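Local structure of cyclic nucleotide-gated potassium channel mll3241 (Mesorhizobium loti, 4MUV) at residues Gln24-Pro28 with Ala29-Glu33. The protein forms a homotetrameric, cyclic nucleotide-regulated potassium channel that cAMP activates, the present chain being its cytoplasmic cyclic nucleotide-binding domain bound to cyclic GMP. The protein carries 3 engineered substitutions. Residues are numbered along the deposited sequence; the frame is centred on the assembly and turned at random.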
loop_
_atom_site.group_PDB
_atom_site.type_symbol
_atom_site.label_atom_id
_atom_site.label_comp_id
_atom_site.label_asym_id
_atom_site.label_seq_id
_atom_site.Cartn_x
_atom_site.Cartn_y
_atom_site.Cartn_z
ATOM N N GLN A 24 11.812 1.663 7.471
ATOM C CA GLN A 24 13.109 1.862 8.100
ATOM C C GLN A 24 12.838 2.989 9.120
ATOM O O GLN A 24 13.512 3.129 10.115
ATOM C CB GLN A 24 14.134 2.315 7.055
ATOM C CG GLN A 24 15.486 1.662 7.084
ATOM C CD GLN A 24 16.423 2.251 6.047
ATOM O OE1 GLN A 24 16.325 3.433 5.691
ATOM N NE2 GLN A 24 17.324 1.427 5.539
ATOM N N LYS A 25 11.807 3.785 8.859
ATOM C CA LYS A 25 11.469 4.892 9.742
ATOM C C LYS A 25 10.832 4.493 11.090
ATOM O O LYS A 25 10.472 5.384 11.866
ATOM C CB LYS A 25 10.601 5.913 9.000
ATOM C CG LYS A 25 11.356 6.572 7.858
ATOM C CD LYS A 25 10.441 7.407 6.984
ATOM C CE LYS A 25 11.177 7.925 5.763
ATOM N NZ LYS A 25 10.240 8.286 4.667
ATOM N N LEU A 26 10.741 3.190 11.397
ATOM C CA LEU A 26 9.936 2.731 12.544
ATOM C C LEU A 26 10.707 2.133 13.716
ATOM O O LEU A 26 11.663 1.397 13.536
ATOM C CB LEU A 26 8.959 1.660 12.073
ATOM C CG LEU A 26 7.768 2.090 11.234
ATOM C CD1 LEU A 26 6.965 0.897 10.781
ATOM C CD2 LEU A 26 6.903 3.037 12.049
ATOM N N GLY A 27 10.228 2.387 14.924
ATOM C CA GLY A 27 10.746 1.682 16.074
ATOM C C GLY A 27 10.502 0.184 15.914
ATOM O O GLY A 27 9.504 -0.243 15.315
ATOM N N PRO A 28 11.387 -0.639 16.473
ATOM C CA PRO A 28 11.327 -2.051 16.116
ATOM C C PRO A 28 10.050 -2.768 16.541
ATOM O O PRO A 28 9.563 -3.590 15.780
ATOM C CB PRO A 28 12.575 -2.633 16.783
ATOM C CG PRO A 28 12.932 -1.676 17.821
ATOM C CD PRO A 28 12.563 -0.338 17.307
ATOM N N ALA A 29 9.490 -2.457 17.709
ATOM C CA ALA A 29 8.240 -3.099 18.122
ATOM C C ALA A 29 7.103 -2.707 17.157
ATOM O O ALA A 29 6.196 -3.518 16.870
ATOM C CB ALA A 29 7.886 -2.767 19.571
ATOM N N VAL A 30 7.100 -1.458 16.686
ATOM C CA VAL A 30 6.097 -0.993 15.742
ATOM C C VAL A 30 6.248 -1.743 14.408
ATOM O O VAL A 30 5.266 -2.233 13.844
ATOM C CB VAL A 30 6.130 0.530 15.501
ATOM C CG1 VAL A 30 5.036 0.934 14.504
ATOM C CG2 VAL A 30 5.910 1.282 16.787
ATOM N N LEU A 31 7.472 -1.874 13.922
ATOM C CA LEU A 31 7.677 -2.594 12.673
ATOM C C LEU A 31 7.191 -4.037 12.794
ATOM O O LEU A 31 6.515 -4.545 11.918
ATOM C CB LEU A 31 9.146 -2.580 12.288
ATOM C CG LEU A 31 9.453 -3.345 10.987
ATOM C CD1 LEU A 31 8.744 -2.751 9.795
ATOM C CD2 LEU A 31 10.946 -3.339 10.745
ATOM N N VAL A 32 7.537 -4.713 13.882
ATOM C CA VAL A 32 7.106 -6.093 14.019
ATOM C C VAL A 32 5.577 -6.197 14.097
ATOM O O VAL A 32 4.976 -7.060 13.455
ATOM C CB VAL A 32 7.813 -6.785 15.188
ATOM C CG1 VAL A 32 7.213 -8.153 15.461
ATOM C CG2 VAL A 32 9.310 -6.907 14.912
ATOM N N GLU A 33 4.950 -5.296 14.847
ATOM C CA GLU A 33 3.501 -5.303 14.962
ATOM C C GLU A 33 2.862 -5.172 13.576
ATOM O O GLU A 33 1.913 -5.903 13.224
ATOM C CB GLU A 33 3.037 -4.190 15.913
ATOM C CG GLU A 33 1.630 -4.336 16.455
ATOM C CD GLU A 33 0.552 -3.732 15.577
ATOM O OE1 GLU A 33 0.867 -2.976 14.626
ATOM O OE2 GLU A 33 -0.640 -4.006 15.851
#
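L26 meets V30 and L31 across the start of helix 28-37, and its contact with L31 is a hydrophobic staple: L26, the residue preceding the N-cap G27, packs against L31, the fourth residue of the helix, P28 being the first. The two methyls of L26 divide the work. CD1 of L26 lies 4.2 Å from CD1 of L31 and 4.0 Å from CA of L31, whereas CD2 of L26 approaches CG1 of V30 to 3.7 Å. Both pairs of side chains cross at roughly right angles, so the methyl ends of L26 make the contact rather than its whole length. On the helix side, the second torsion of L31 (chi2 62°) swings CD1 back toward L26, although CG of L31 itself lies farther off. The same leucines tie the turn to its surroundings: L26 also touches L117 and I124 of the C-terminal helices, and L31 touches W14, V17 and F23.

G27, the N-cap, has no side chain with which to cap the first turn. Its carbonyl nevertheless starts the helical bonding pattern: L31 N donates to G27 O at 3.0 Å with an N-H...O angle of 164°.

P28 takes the first helical position, where its ring nitrogen, which carries no hydrogen, sits ahead of the regular helical donors and costs the helix no bond. Its carbonyl continues the series, accepting from V32 N at 3.0 Å. That helix leads into strand 39-43 of the beta-roll, and the turn lies away from the nucleotide pocket. Beside the bond from V32 N, the methyl CG2 of V32 rests 3.4 Å from the same P28 O.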